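Local structure of ABC transporter binding protein AcbH (3OO8) at residues I30-N35 with V58-N63; D83-W88 with F303-K308; K154-P159 with I166-K171; N381-L386 with K404-Q409. The protein serves as the extracellular solute receptor of an ABC transporter, binding beta-D-galactopyranose with exclusive preference. The protein carries 2 engineered substitutions. All blocks are in the same frame, centred on the assembly; numbering follows the deposited sequence.

Interaction 1: residues I30-N35 with V58-N63; sequences ITFGSN and VPVTVN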
# COMPACT_ATOMS: atom_id res chain seq x y z
N ILE A 30 12.83 26.23 -7.74
CA ILE A 30 11.84 25.81 -6.76
C ILE A 30 12.48 25.17 -5.54
O ILE A 30 13.61 24.71 -5.60
CB ILE A 30 10.78 24.86 -7.38
CG1 ILE A 30 11.39 23.51 -7.76
CG2 ILE A 30 10.13 25.51 -8.58
CD1 ILE A 30 10.36 22.36 -7.91
N THR A 31 11.75 25.13 -4.42
CA THR A 31 12.17 24.31 -3.30
C THR A 31 11.30 23.06 -3.24
O THR A 31 10.16 23.04 -3.71
CB THR A 31 12.08 25.08 -1.97
OG1 THR A 31 10.77 25.64 -1.82
CG2 THR A 31 13.14 26.21 -1.98
N PHE A 32 11.85 22.01 -2.64
CA PHE A 32 11.16 20.72 -2.61
C PHE A 32 11.26 20.16 -1.21
O PHE A 32 12.35 19.88 -0.71
CB PHE A 32 11.83 19.73 -3.58
CG PHE A 32 10.86 18.79 -4.23
CD1 PHE A 32 10.84 18.64 -5.60
CD2 PHE A 32 9.99 18.03 -3.45
CE1 PHE A 32 9.93 17.78 -6.21
CE2 PHE A 32 9.08 17.15 -4.06
CZ PHE A 32 9.05 17.05 -5.46
N GLY A 33 10.11 19.99 -0.56
CA GLY A 33 10.08 19.40 0.77
C GLY A 33 10.11 17.90 0.62
O GLY A 33 9.22 17.32 -0.02
N SER A 34 11.14 17.27 1.18
CA SER A 34 11.34 15.85 1.02
C SER A 34 11.47 15.06 2.31
O SER A 34 12.29 15.38 3.16
CB SER A 34 12.57 15.59 0.14
OG SER A 34 12.89 14.21 0.09
N ASN A 35 10.67 14.00 2.43
CA ASN A 35 10.75 13.06 3.54
C ASN A 35 11.67 11.88 3.22
O ASN A 35 11.72 10.89 3.96
CB ASN A 35 9.33 12.61 3.93
CG ASN A 35 8.65 11.80 2.82
OD1 ASN A 35 9.30 11.41 1.86
ND2 ASN A 35 7.35 11.48 2.98
N VAL A 58 14.24 23.71 -14.80
CA VAL A 58 13.90 24.32 -13.52
C VAL A 58 14.87 23.88 -12.44
O VAL A 58 15.00 22.69 -12.18
CB VAL A 58 12.47 23.91 -13.07
CG1 VAL A 58 12.22 24.44 -11.66
CG2 VAL A 58 11.43 24.48 -14.11
N PRO A 59 15.61 24.83 -11.84
CA PRO A 59 16.54 24.34 -10.81
C PRO A 59 15.78 24.00 -9.53
O PRO A 59 14.71 24.56 -9.29
CB PRO A 59 17.51 25.52 -10.59
CG PRO A 59 17.24 26.47 -11.76
CD PRO A 59 15.79 26.26 -12.13
N VAL A 60 16.30 23.05 -8.75
CA VAL A 60 15.61 22.57 -7.55
C VAL A 60 16.53 22.54 -6.35
O VAL A 60 17.66 22.03 -6.41
CB VAL A 60 15.10 21.11 -7.76
CG1 VAL A 60 14.29 20.61 -6.56
CG2 VAL A 60 14.25 21.00 -9.04
N THR A 61 16.03 23.07 -5.23
CA THR A 61 16.67 22.89 -3.94
C THR A 61 15.87 21.92 -3.10
O THR A 61 14.70 22.20 -2.80
CB THR A 61 16.79 24.24 -3.18
OG1 THR A 61 17.74 25.05 -3.87
CG2 THR A 61 17.35 23.98 -1.77
N VAL A 62 16.50 20.82 -2.70
CA VAL A 62 15.80 19.81 -1.92
C VAL A 62 16.02 20.10 -0.44
O VAL A 62 17.16 20.14 0.03
CB VAL A 62 16.26 18.37 -2.24
CG1 VAL A 62 15.44 17.37 -1.44
CG2 VAL A 62 16.08 18.07 -3.72
N ASN A 63 14.92 20.32 0.26
CA ASN A 63 14.93 20.55 1.70
C ASN A 63 14.48 19.26 2.35
O ASN A 63 13.29 18.94 2.34
CB ASN A 63 14.01 21.73 2.04
CG ASN A 63 14.57 23.07 1.56
OD1 ASN A 63 15.78 23.28 1.53
ND2 ASN A 63 13.68 23.99 1.17

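Interaction 2: residues D83-W88 with F303-K308; sequences DSLATW and FILPKK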
# COMPACT_ATOMS: atom_id res chain seq x y z
N ASP A 83 7.30 24.37 1.02
CA ASP A 83 8.11 24.38 -0.21
C ASP A 83 7.19 24.36 -1.42
O ASP A 83 5.97 24.17 -1.29
CB ASP A 83 9.04 23.16 -0.20
CG ASP A 83 9.94 23.16 0.99
OD1 ASP A 83 10.91 23.95 1.00
OD2 ASP A 83 9.69 22.38 1.93
N SER A 84 7.78 24.50 -2.62
CA SER A 84 7.01 24.62 -3.86
C SER A 84 6.26 23.34 -4.21
O SER A 84 5.20 23.35 -4.87
CB SER A 84 7.97 24.91 -5.02
OG SER A 84 8.74 26.09 -4.79
N LEU A 85 6.92 22.23 -3.87
CA LEU A 85 6.44 20.87 -4.04
C LEU A 85 6.80 20.11 -2.78
O LEU A 85 7.71 20.50 -2.06
CB LEU A 85 7.18 20.19 -5.21
CG LEU A 85 6.76 20.75 -6.56
CD1 LEU A 85 7.50 20.09 -7.73
CD2 LEU A 85 5.24 20.56 -6.74
N ALA A 86 6.09 19.02 -2.52
CA ALA A 86 6.45 18.14 -1.41
C ALA A 86 6.16 16.66 -1.64
O ALA A 86 5.30 16.29 -2.40
CB ALA A 86 5.76 18.64 -0.11
N THR A 87 6.91 15.81 -0.98
CA THR A 87 6.61 14.41 -0.98
C THR A 87 5.39 14.08 -0.15
O THR A 87 5.25 14.56 0.97
CB THR A 87 7.76 13.67 -0.29
OG1 THR A 87 8.06 14.29 0.98
CG2 THR A 87 9.02 13.70 -1.18
N TRP A 88 4.50 13.24 -0.67
CA TRP A 88 3.40 12.76 0.16
C TRP A 88 2.96 11.40 -0.39
O TRP A 88 3.74 10.70 -1.03
CB TRP A 88 2.24 13.79 0.25
CG TRP A 88 1.32 13.48 1.40
CD1 TRP A 88 -0.01 13.16 1.35
CD2 TRP A 88 1.70 13.40 2.79
NE1 TRP A 88 -0.48 12.89 2.61
CE2 TRP A 88 0.55 13.01 3.51
CE3 TRP A 88 2.90 13.59 3.48
CZ2 TRP A 88 0.57 12.81 4.90
CZ3 TRP A 88 2.90 13.41 4.89
CH2 TRP A 88 1.74 13.03 5.56
N PHE A 303 3.78 13.00 -5.05
CA PHE A 303 4.13 14.40 -4.77
C PHE A 303 2.91 15.27 -4.88
O PHE A 303 1.99 14.97 -5.65
CB PHE A 303 5.20 14.88 -5.76
CG PHE A 303 6.38 13.97 -5.77
CD1 PHE A 303 7.38 14.13 -4.84
CD2 PHE A 303 6.45 12.90 -6.68
CE1 PHE A 303 8.45 13.23 -4.78
CE2 PHE A 303 7.53 12.00 -6.65
CZ PHE A 303 8.55 12.17 -5.71
N ILE A 304 2.92 16.32 -4.06
CA ILE A 304 1.84 17.30 -4.01
C ILE A 304 2.40 18.71 -4.18
O ILE A 304 3.60 18.97 -4.03
CB ILE A 304 1.10 17.26 -2.67
CG1 ILE A 304 2.08 17.54 -1.51
CG2 ILE A 304 0.33 15.94 -2.54
CD1 ILE A 304 1.45 17.56 -0.11
N LEU A 305 1.49 19.63 -4.50
CA LEU A 305 1.82 21.05 -4.67
C LEU A 305 1.11 21.90 -3.60
O LEU A 305 -0.09 22.21 -3.74
CB LEU A 305 1.36 21.48 -6.07
CG LEU A 305 2.06 22.68 -6.75
CD1 LEU A 305 1.67 22.77 -8.24
CD2 LEU A 305 1.79 24.01 -6.00
N PRO A 306 1.83 22.27 -2.53
CA PRO A 306 1.22 23.03 -1.43
C PRO A 306 0.64 24.34 -1.93
O PRO A 306 1.34 25.07 -2.65
CB PRO A 306 2.39 23.29 -0.49
CG PRO A 306 3.28 22.04 -0.68
CD PRO A 306 3.21 21.87 -2.19
N LYS A 307 -0.63 24.60 -1.63
CA LYS A 307 -1.23 25.88 -2.07
C LYS A 307 -0.39 27.09 -1.65
O LYS A 307 -0.26 28.05 -2.43
CB LYS A 307 -2.67 26.05 -1.57
CG LYS A 307 -3.33 27.33 -2.10
CD LYS A 307 -4.76 27.52 -1.63
CE LYS A 307 -5.75 26.64 -2.37
NZ LYS A 307 -7.15 26.75 -1.82
N LYS A 308 0.17 27.05 -0.44
CA LYS A 308 0.96 28.16 0.11
C LYS A 308 2.41 28.15 -0.38
O LYS A 308 3.20 29.04 -0.03
CB LYS A 308 0.87 28.22 1.64
CG LYS A 308 -0.52 28.52 2.19
CD LYS A 308 -0.45 28.86 3.69
CE LYS A 308 -0.00 30.31 3.89
NZ LYS A 308 0.42 30.63 5.28

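Interaction 3: residues K154-P159 with I166-K171; sequences KGYEVP and IALARK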
# COMPACT_ATOMS: atom_id res chain seq x y z
N LYS A 154 5.49 -30.69 -4.27
CA LYS A 154 4.33 -31.23 -3.56
C LYS A 154 3.03 -31.29 -4.34
O LYS A 154 2.01 -31.73 -3.80
CB LYS A 154 4.08 -30.46 -2.27
CG LYS A 154 5.26 -30.42 -1.33
CD LYS A 154 4.76 -30.15 0.09
CE LYS A 154 5.72 -30.64 1.17
NZ LYS A 154 6.00 -32.12 1.11
N GLY A 155 3.08 -30.85 -5.59
CA GLY A 155 1.90 -30.80 -6.45
C GLY A 155 0.85 -29.79 -6.01
O GLY A 155 -0.34 -30.07 -6.08
N TYR A 156 1.30 -28.62 -5.54
CA TYR A 156 0.39 -27.53 -5.15
C TYR A 156 0.18 -26.62 -6.34
O TYR A 156 1.15 -26.20 -6.99
CB TYR A 156 0.98 -26.69 -4.03
CG TYR A 156 1.28 -27.44 -2.74
CD1 TYR A 156 0.53 -28.56 -2.39
CD2 TYR A 156 2.20 -26.96 -1.83
CE1 TYR A 156 0.77 -29.24 -1.21
CE2 TYR A 156 2.46 -27.63 -0.64
CZ TYR A 156 1.72 -28.76 -0.34
OH TYR A 156 1.93 -29.45 0.84
N GLU A 157 -1.09 -26.33 -6.63
CA GLU A 157 -1.46 -25.41 -7.71
C GLU A 157 -1.86 -24.06 -7.12
O GLU A 157 -2.40 -23.98 -6.02
CB GLU A 157 -2.64 -25.96 -8.52
CG GLU A 157 -2.41 -27.34 -9.14
CD GLU A 157 -1.26 -27.37 -10.14
OE1 GLU A 157 -0.94 -26.33 -10.75
OE2 GLU A 157 -0.67 -28.45 -10.33
N VAL A 158 -1.53 -22.99 -7.84
CA VAL A 158 -1.94 -21.63 -7.46
C VAL A 158 -3.46 -21.52 -7.46
O VAL A 158 -4.10 -21.80 -8.49
CB VAL A 158 -1.31 -20.59 -8.41
CG1 VAL A 158 -1.96 -19.22 -8.14
CG2 VAL A 158 0.20 -20.54 -8.21
N PRO A 159 -4.05 -21.11 -6.33
CA PRO A 159 -5.51 -21.07 -6.21
C PRO A 159 -6.10 -19.74 -6.69
O PRO A 159 -5.67 -18.66 -6.26
CB PRO A 159 -5.74 -21.28 -4.72
CG PRO A 159 -4.53 -20.64 -4.08
CD PRO A 159 -3.39 -20.79 -5.05
N ILE A 166 -8.65 -22.83 0.33
CA ILE A 166 -8.91 -23.55 1.56
C ILE A 166 -8.51 -24.99 1.32
O ILE A 166 -7.91 -25.62 2.20
CB ILE A 166 -10.35 -23.39 2.03
CG1 ILE A 166 -10.59 -21.93 2.43
CG2 ILE A 166 -10.69 -24.36 3.18
CD1 ILE A 166 -9.69 -21.40 3.54
N ALA A 167 -8.81 -25.50 0.13
CA ALA A 167 -8.46 -26.90 -0.17
C ALA A 167 -6.93 -27.08 -0.13
O ALA A 167 -6.41 -28.11 0.36
CB ALA A 167 -9.04 -27.32 -1.54
N LEU A 168 -6.21 -26.09 -0.64
CA LEU A 168 -4.74 -26.10 -0.62
C LEU A 168 -4.20 -26.01 0.80
O LEU A 168 -3.28 -26.76 1.19
CB LEU A 168 -4.21 -24.95 -1.46
CG LEU A 168 -2.70 -24.71 -1.49
CD1 LEU A 168 -1.95 -25.94 -2.05
CD2 LEU A 168 -2.40 -23.46 -2.27
N ALA A 169 -4.77 -25.11 1.59
CA ALA A 169 -4.40 -24.96 3.00
C ALA A 169 -4.60 -26.29 3.72
O ALA A 169 -3.76 -26.70 4.51
CB ALA A 169 -5.25 -23.87 3.65
N ARG A 170 -5.72 -26.94 3.43
CA ARG A 170 -6.02 -28.23 4.04
C ARG A 170 -5.02 -29.29 3.62
O ARG A 170 -4.56 -30.08 4.46
CB ARG A 170 -7.48 -28.65 3.80
CG ARG A 170 -8.45 -27.80 4.61
CD ARG A 170 -9.91 -28.24 4.46
NE ARG A 170 -10.22 -29.50 5.15
CZ ARG A 170 -10.46 -29.61 6.46
NH1 ARG A 170 -10.39 -28.55 7.28
NH2 ARG A 170 -10.75 -30.80 6.98
N LYS A 171 -4.65 -29.29 2.34
CA LYS A 171 -3.66 -30.24 1.81
C LYS A 171 -2.31 -30.01 2.50
O LYS A 171 -1.60 -30.98 2.90
CB LYS A 171 -3.54 -30.06 0.30
CG LYS A 171 -2.58 -31.03 -0.40
CD LYS A 171 -2.67 -30.86 -1.91
CE LYS A 171 -1.52 -31.55 -2.66
NZ LYS A 171 -1.65 -33.03 -2.61
O HOH W 1 1.57 -33.17 -1.44

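Interaction 4: residues N381-L386 with K404-Q409; sequences NAMIKL and KSAEDQ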
# COMPACT_ATOMS: atom_id res chain seq x y z
N ASN A 381 -4.82 2.77 14.44
CA ASN A 381 -4.16 2.32 15.68
C ASN A 381 -5.15 1.64 16.62
O ASN A 381 -4.82 0.64 17.28
CB ASN A 381 -3.46 3.47 16.40
CG ASN A 381 -2.22 3.91 15.67
OD1 ASN A 381 -1.59 3.13 14.95
ND2 ASN A 381 -1.86 5.19 15.83
N ALA A 382 -6.38 2.12 16.62
CA ALA A 382 -7.41 1.53 17.48
C ALA A 382 -7.70 0.11 16.97
O ALA A 382 -7.94 -0.82 17.76
CB ALA A 382 -8.68 2.40 17.44
N MET A 383 -7.70 -0.07 15.65
CA MET A 383 -7.99 -1.38 15.07
C MET A 383 -6.89 -2.39 15.34
O MET A 383 -7.15 -3.58 15.39
CB MET A 383 -8.24 -1.32 13.55
CG MET A 383 -9.52 -0.58 13.16
SD MET A 383 -11.00 -1.18 14.03
CE MET A 383 -10.98 -2.93 13.64
N ILE A 384 -5.64 -1.93 15.44
CA ILE A 384 -4.55 -2.86 15.75
C ILE A 384 -4.84 -3.73 16.96
O ILE A 384 -4.73 -4.95 16.90
CB ILE A 384 -3.22 -2.10 15.91
CG1 ILE A 384 -2.75 -1.62 14.53
CG2 ILE A 384 -2.16 -2.99 16.56
CD1 ILE A 384 -1.48 -0.75 14.54
N LYS A 385 -5.19 -3.09 18.07
CA LYS A 385 -5.41 -3.81 19.30
C LYS A 385 -6.67 -4.66 19.20
O LYS A 385 -6.70 -5.80 19.70
CB LYS A 385 -5.55 -2.82 20.46
CG LYS A 385 -5.32 -3.45 21.81
CD LYS A 385 -5.46 -2.42 22.95
CE LYS A 385 -4.44 -1.30 22.86
NZ LYS A 385 -4.91 -0.20 21.95
N LEU A 386 -7.69 -4.13 18.54
CA LEU A 386 -8.95 -4.87 18.44
C LEU A 386 -8.76 -6.12 17.58
O LEU A 386 -9.33 -7.16 17.86
CB LEU A 386 -10.10 -3.98 17.92
CG LEU A 386 -10.41 -2.83 18.86
CD1 LEU A 386 -11.36 -1.84 18.15
CD2 LEU A 386 -11.04 -3.36 20.15
N LYS A 404 -18.33 -3.27 18.33
CA LYS A 404 -18.80 -2.20 19.20
C LYS A 404 -17.65 -1.28 19.58
O LYS A 404 -17.76 -0.04 19.46
CB LYS A 404 -19.52 -2.74 20.44
CG LYS A 404 -19.67 -1.67 21.52
CD LYS A 404 -20.51 -2.14 22.69
CE LYS A 404 -22.01 -2.16 22.33
NZ LYS A 404 -22.55 -0.79 22.01
N SER A 405 -16.53 -1.87 20.01
CA SER A 405 -15.37 -1.07 20.39
C SER A 405 -14.84 -0.21 19.24
O SER A 405 -14.52 0.98 19.40
CB SER A 405 -14.25 -1.93 20.95
OG SER A 405 -14.63 -2.56 22.16
N ALA A 406 -14.80 -0.79 18.04
CA ALA A 406 -14.33 -0.03 16.88
C ALA A 406 -15.27 1.12 16.53
O ALA A 406 -14.81 2.23 16.25
CB ALA A 406 -14.17 -0.99 15.68
N GLU A 407 -16.58 0.87 16.58
CA GLU A 407 -17.54 1.92 16.25
C GLU A 407 -17.49 3.05 17.27
O GLU A 407 -17.60 4.22 16.91
CB GLU A 407 -18.95 1.34 16.17
CG GLU A 407 -20.03 2.37 15.85
CD GLU A 407 -19.74 3.26 14.64
OE1 GLU A 407 -18.91 2.90 13.76
OE2 GLU A 407 -20.38 4.34 14.55
N ASP A 408 -17.34 2.70 18.54
CA ASP A 408 -17.30 3.73 19.57
C ASP A 408 -16.05 4.58 19.39
O ASP A 408 -16.10 5.81 19.57
CB ASP A 408 -17.39 3.13 20.97
CG ASP A 408 -18.76 2.54 21.28
OD1 ASP A 408 -19.74 2.82 20.56
OD2 ASP A 408 -18.84 1.84 22.31
N GLN A 409 -14.94 3.94 19.03
CA GLN A 409 -13.68 4.68 18.79
C GLN A 409 -13.92 5.59 17.60
O GLN A 409 -13.58 6.78 17.63
CB GLN A 409 -12.50 3.72 18.54
CG GLN A 409 -11.93 3.03 19.75
CD GLN A 409 -10.93 3.90 20.48
OE1 GLN A 409 -10.66 5.02 20.06
NE2 GLN A 409 -10.40 3.40 21.58

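Interaction 1: residues I30-N35 with V58-N63
The carbonyl oxygen of I30 accepts T61 N from the next strand at 2.9 Å, in an almost straight bond (N-H...O 173°), and also has a CA-H...O contact from V60. This is the parallel pairing of strands 30-34 and 60-64, the two strands of a beta-alpha-beta crossover whose helix is 39-56. T61 O accepts F32 N in a more bent bond (136°), and CA of T31 makes a CA-H...O contact with it at 3.3 Å. Backbone bonds from I30 N to P59 O, N63 N to F32 O and S34 N to N63 O complete the pairing. On the face of I30, F32, V60 and V62, CG1 of I30 runs side by side with CG2 of V60, 4.0 Å apart. With CG1 placed between the backbone N and the carbonyl carbon (chi1 68°), CG2 of I30 lies beside the N and meets V58 CG1 at 3.9 Å. V60 CG1 comes to the edge of the F32 ring, which F45 of helix 39-56 meets edge-to-face. On the other face N63 ND2 lies 3.7 Å from T31 CB while hydrogen-bonded to D83 OD1.

Interaction 2: residues D83-W88 with F303-K308
I304 lies across A86 and W88: its CG1 is 4.1 Å from A86 CB, while CD1 and CG2 both close on W88 CB, CD1 at 3.9 Å. Chi1 of 59° sets CG1 between the backbone N and the carbonyl carbon, where it also rests on A86 O. With an alanine in its place CG1, CG2 and CD1 are gone, which would probably open a gap beside W88 CB and leave A86 CB less covered. Beneath these side chains A86 and I304 form an antiparallel hydrogen-bonded pair, A86 N to I304 O and I304 N to A86 O, each 2.9 Å. F303 turns the edge of its ring to A86 O, and T87 CG2 approaches its CE1 obliquely at 3.7 Å. Further along, L85 CD2 packs on L305 CG at 3.8 Å, the two leucines crossing at a slant, and P306 CG touches D83 O at 3.5 Å. Strand 85-89 is flanked by strand 301-304 on one side and by strand 30-34 on the other. L85 and F303 face helix 312-322, whereas A86 and W88 pack on helix 67-79, W88 against the galactose-binding residue Q71.

Interaction 3: residues K154-P159 with I166-K171
The loop between helix 148-154 and helix 162-174 folds back over the second helix, laying Y156 against L168 and K171, and P159 against L168. It leaves the first helix through G155, whose positive phi (67°) suits a glycine. L168 is the wedge of the contact. With CG anti to the backbone N (chi1 176°) it reaches toward the loop and splits its two methyls: CD1 touches Y156 CB at 3.6 Å and lies obliquely to the ring, while CD2 meets P159 CG at 4.0 Å and the carbonyl oxygen of E157 at 3.8 Å. K171, one turn further on, runs its extended chain to the rim of the tyrosine, bringing CE into the ring plane at 3.6 Å from CE1. K154 CB covers one face of that ring near its rim, and F151 meets it edge-to-face. Y156 OH is hydrogen-bonded to D175 OD2, so the ring is held at its hydroxyl as well as along its sides. P159 continues the apolar surface toward F282 of strand 279-282. The last torsion of K171 bends (chi4 71°) and turns NZ toward K154 O, but the two atoms are still 4.1 Å apart. A water spans them, donating to K154 O at 2.8 Å and accepting only a weak bond from K171 NZ at 3.4 Å. The contact therefore rests on methyl, methylene and ring contacts, and the lysine's charge may be only mildly stabilised by the K154 carbonyl, through the water.

Interaction 4: residues N381-L386 with K404-Q409
L386 spreads its two methyls over S405 and A406, its CG set anti to the carbonyl carbon (chi1 -63°) so that the branch reaches the other helix: CD2 meets S405 CB at 3.6 Å, while CD1 sits 3.6 Å from A406 N and 3.8 Å from A406 CB. M383 approaches the same alanine from a different direction. Its chain leaves the helix to one side and bends at both chi2 and chi3, and the sulfur SD comes to rest 3.6 Å from A406 CB. The alanine methyl is therefore touched by a thioether and a leucine methyl together. One turn before L386, A382 CB lies against the aliphatic part of Q409, 4.0 Å from its CG. Cutting L386 back to an alanine takes both methyls away and is likely to open a gap over S405 and A406. S405 OG takes no polar part here, being hydrogen-bonded to T401 O in its own helix. W217, from a loop, packs on both M383 and A406, and its backbone N is bound by E407 OE1. The two helical segments run nearly antiparallel, at 167°, with their axes 10.1 Å apart at closest approach. Helices 377-392 and 396-413 are joined by a short turn, so this is the contact between the arms of an antiparallel helical hairpin close to the C-terminus.

Interactions 1 and 2 share one sheet: strands 30-34 and 85-89 are neighbours in it, the contact centres are about 10 Å apart, and G33 N reaches L85 O at 2.9 Å. Interaction 3 lies across the molecule, its centre about 50 Å from that of interaction 1 and about 47 Å from that of interaction 2. Interaction 4 stands apart from all three, about 32 to 39 Å away between centres. Along the chain interaction 1 comes first; interaction 3 falls between the two segments of interaction 2, and interaction 4 follows. The chain thus leaves the first sheet region, builds distant parts and returns with strand 301-304, consistent with the two-lobed class 2 solute-binding fold that closes around its sugar.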